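Local coordinates for protein chitinase A (Cycas revoluta, PDB 4R5E) that probably hydrolyses the beta-1,4 links of chitin as a class V plant chitinase of glycoside hydrolase family 18, held here with an allosamidin-type inhibitor, at residues A191-G196 against F241-L246. Sequence-based numbering, arbitrary orientation.
Sequences AYDFHG and FGRSWL. With AMI (allosamizoline), chain E; NAA (2-acetamido-2-deoxy-beta-D-allopyranose), chain B.
In the substrate cleft of this family 18 chitinase, a salt bridge between Asp193 and Arg243 lies beside the bound allosamizoline, consistent with Arg243 helping to position the ligand-binding Asp193. Arg243 comes side-on, giving both NE (2.8 Å) and NH2 (3.1 Å) to Asp193 OD1. That oxygen lies in the guanidinium plane, yet both donors reach it from one face of the carboxylate, the two planes standing 55° apart. A bend at chi2 (-80°) carries the Arg243 chain past His195 O, CG 3.5 Å from it, to the acid. Asp193 OD2 accepts from the hydroxyl O6 of allosamizoline (2.8 Å) and takes a further, weak bond from Arg243 NH2. The loop 191-196 follows strand 186-190 of the TIM barrel, whereas 241-246 is the later part of strand 234-247, where it bonds to the antiparallel strands 262-270 and 300-304. An alanine in place of Arg243 would probably leave the Asp193 carboxylate without its counter-charge and freer to turn away from allosamizoline O6. Tyr192 OH donates to allosamizoline O7 (3.0 Å), while Phe241 sets one ring face under the acetamido methyl C8 of the neighbouring N-acetylallosamine. Trp245 lays CZ2 3.2 Å from Gly196 C, its NE1 hydrogen-bonded to Glu199 O.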
loop_
_atom_site.group_PDB
_atom_site.type_symbol
_atom_site.label_atom_id
_atom_site.label_comp_id
_atom_site.label_asym_id
_atom_site.label_seq_id
_atom_site.Cartn_x
_atom_site.Cartn_y
_atom_site.Cartn_z
ATOM N N ALA A 191 -5.561 -4.005 1.481
ATOM C CA ALA A 191 -6.937 -4.363 1.818
ATOM C C ALA A 191 -7.917 -3.339 1.248
ATOM O O ALA A 191 -8.713 -2.731 1.971
ATOM C CB ALA A 191 -7.080 -4.470 3.327
ATOM N N TYR A 192 -7.858 -3.161 -0.065
ATOM C CA TYR A 192 -8.706 -2.194 -0.753
ATOM C C TYR A 192 -8.718 -2.508 -2.248
ATOM O O TYR A 192 -8.133 -3.504 -2.670
ATOM C CB TYR A 192 -8.225 -0.763 -0.464
ATOM C CG TYR A 192 -6.735 -0.548 -0.643
ATOM C CD1 TYR A 192 -6.151 -0.525 -1.902
ATOM C CD2 TYR A 192 -5.910 -0.378 0.458
ATOM C CE1 TYR A 192 -4.785 -0.332 -2.049
ATOM C CE2 TYR A 192 -4.548 -0.178 0.314
ATOM C CZ TYR A 192 -3.994 -0.155 -0.937
ATOM O OH TYR A 192 -2.633 0.038 -1.061
ATOM N N ASP A 193 -9.389 -1.661 -3.028
ATOM C CA ASP A 193 -9.571 -1.842 -4.472
ATOM C C ASP A 193 -10.374 -3.108 -4.800
ATOM O O ASP A 193 -10.176 -3.740 -5.846
ATOM C CB ASP A 193 -8.230 -1.803 -5.227
ATOM C CG ASP A 193 -7.695 -0.394 -5.405
ATOM O OD1 ASP A 193 -8.477 0.575 -5.327
ATOM O OD2 ASP A 193 -6.477 -0.258 -5.650
ATOM N N PHE A 194 -11.315 -3.435 -3.915
ATOM C CA PHE A 194 -12.195 -4.584 -4.112
ATOM C C PHE A 194 -13.245 -4.307 -5.169
ATOM O O PHE A 194 -13.750 -5.232 -5.803
ATOM C CB PHE A 194 -12.928 -4.943 -2.819
ATOM C CG PHE A 194 -12.025 -5.201 -1.650
ATOM C CD1 PHE A 194 -10.883 -5.977 -1.788
ATOM C CD2 PHE A 194 -12.334 -4.690 -0.392
ATOM C CE1 PHE A 194 -10.055 -6.215 -0.707
ATOM C CE2 PHE A 194 -11.511 -4.931 0.693
ATOM C CZ PHE A 194 -10.367 -5.696 0.537
ATOM N N HIS A 195 -13.595 -3.032 -5.319
ATOM C CA HIS A 195 -14.639 -2.599 -6.231
ATOM C C HIS A 195 -14.255 -1.265 -6.842
ATOM O O HIS A 195 -13.540 -0.474 -6.220
ATOM C CB HIS A 195 -15.962 -2.469 -5.478
ATOM C CG HIS A 195 -16.397 -3.736 -4.810
ATOM N ND1 HIS A 195 -16.809 -4.848 -5.512
ATOM C CD2 HIS A 195 -16.458 -4.074 -3.501
ATOM C CE1 HIS A 195 -17.115 -5.812 -4.664
ATOM N NE2 HIS A 195 -16.910 -5.370 -3.437
ATOM N N GLY A 196 -14.738 -1.021 -8.053
ATOM C CA GLY A 196 -14.425 0.201 -8.790
ATOM C C GLY A 196 -15.181 0.261 -10.104
ATOM O O GLY A 196 -16.050 -0.579 -10.368
ATOM N N PHE A 241 -7.671 7.462 -1.022
ATOM C CA PHE A 241 -8.404 7.802 -2.227
ATOM C C PHE A 241 -9.669 6.964 -2.253
ATOM O O PHE A 241 -9.774 5.946 -1.558
ATOM C CB PHE A 241 -7.569 7.507 -3.479
ATOM C CG PHE A 241 -7.288 6.050 -3.676
ATOM C CD1 PHE A 241 -6.221 5.447 -3.028
ATOM C CD2 PHE A 241 -8.121 5.267 -4.462
ATOM C CE1 PHE A 241 -5.975 4.094 -3.178
ATOM C CE2 PHE A 241 -7.875 3.912 -4.621
ATOM C CZ PHE A 241 -6.804 3.326 -3.968
ATOM N N GLY A 242 -10.623 7.402 -3.061
ATOM C CA GLY A 242 -11.852 6.657 -3.291
ATOM C C GLY A 242 -11.939 6.214 -4.730
ATOM O O GLY A 242 -11.218 6.729 -5.589
ATOM N N ARG A 243 -12.823 5.256 -4.989
ATOM C CA ARG A 243 -13.125 4.828 -6.347
ATOM C C ARG A 243 -14.460 5.438 -6.737
ATOM O O ARG A 243 -15.411 5.413 -5.951
ATOM C CB ARG A 243 -13.174 3.304 -6.441
ATOM C CG ARG A 243 -11.828 2.633 -6.238
ATOM C CD ARG A 243 -11.004 2.690 -7.501
ATOM N NE ARG A 243 -9.625 2.266 -7.281
ATOM C CZ ARG A 243 -8.616 2.548 -8.098
ATOM N NH1 ARG A 243 -8.819 3.255 -9.205
ATOM N NH2 ARG A 243 -7.396 2.118 -7.804
ATOM N N SER A 244 -14.524 6.002 -7.939
ATOM C CA SER A 244 -15.697 6.746 -8.374
ATOM C C SER A 244 -16.353 6.134 -9.597
ATOM O O SER A 244 -15.685 5.542 -10.460
ATOM C CB SER A 244 -15.310 8.186 -8.685
ATOM O OG SER A 244 -14.406 8.224 -9.768
ATOM N N TRP A 245 -17.665 6.332 -9.671
ATOM C CA TRP A 245 -18.500 5.860 -10.764
ATOM C C TRP A 245 -19.364 7.003 -11.293
ATOM O O TRP A 245 -19.636 7.982 -10.586
ATOM C CB TRP A 245 -19.471 4.801 -10.252
ATOM C CG TRP A 245 -18.949 3.427 -9.954
ATOM C CD1 TRP A 245 -19.064 2.333 -10.755
ATOM C CD2 TRP A 245 -18.326 2.967 -8.741
ATOM N NE1 TRP A 245 -18.536 1.232 -10.139
ATOM C CE2 TRP A 245 -18.068 1.590 -8.904
ATOM C CE3 TRP A 245 -17.941 3.586 -7.547
ATOM C CZ2 TRP A 245 -17.459 0.817 -7.912
ATOM C CZ3 TRP A 245 -17.326 2.815 -6.564
ATOM C CH2 TRP A 245 -17.088 1.447 -6.755
ATOM N N LEU A 246 -19.826 6.850 -12.527
ATOM C CA LEU A 246 -20.921 7.656 -13.043
ATOM C C LEU A 246 -22.197 6.832 -12.894
ATOM O O LEU A 246 -22.242 5.669 -13.305
ATOM C CB LEU A 246 -20.685 8.021 -14.504
ATOM C CG LEU A 246 -19.450 8.883 -14.753
ATOM C CD1 LEU A 246 -19.197 8.994 -16.249
ATOM C CD2 LEU A 246 -19.598 10.257 -14.118
HETATM C C1 AMI E . -1.033 0.257 -4.683
HETATM C C2 AMI E . 0.228 0.144 -5.534
HETATM C C3 AMI E . 0.368 1.465 -6.279
HETATM C C4 AMI E . -1.091 1.921 -6.420
HETATM C C5 AMI E . -1.690 1.574 -5.060
HETATM C C6 AMI E . -3.216 1.561 -4.930
HETATM C C7 AMI E . 0.786 0.053 -3.360
HETATM C C8 AMI E . 2.872 -0.346 -2.164
HETATM C C9 AMI E . 0.777 0.044 -0.926
HETATM N N2 AMI E . 1.268 -0.025 -4.523
HETATM N N7 AMI E . 1.442 -0.072 -2.222
HETATM O O3 AMI E . 1.071 1.299 -7.518
HETATM O O4 AMI E . -1.211 3.314 -6.712
HETATM O O6 AMI E . -3.815 0.635 -5.831
HETATM O O7 AMI E . -0.622 0.322 -3.326
HETATM C C1 NAA B . -1.082 3.822 -8.040
HETATM C C2 NAA B . -1.688 5.211 -8.165
HETATM C C3 NAA B . -1.338 5.817 -9.521
HETATM C C4 NAA B . 0.159 5.733 -9.825
HETATM C C5 NAA B . 0.666 4.321 -9.575
HETATM C C6 NAA B . 2.179 4.198 -9.773
HETATM C C7 NAA B . -3.768 5.614 -6.906
HETATM C C8 NAA B . -5.264 5.469 -6.897
HETATM N N2 NAA B . -3.135 5.148 -7.987
HETATM O O3 NAA B . -2.079 5.123 -10.537
HETATM O O4 NAA B . 0.410 6.044 -11.206
HETATM O O5 NAA B . 0.328 3.932 -8.242
HETATM O O6 NAA B . 2.609 2.868 -9.449
HETATM O O7 NAA B . -3.192 6.141 -5.965
#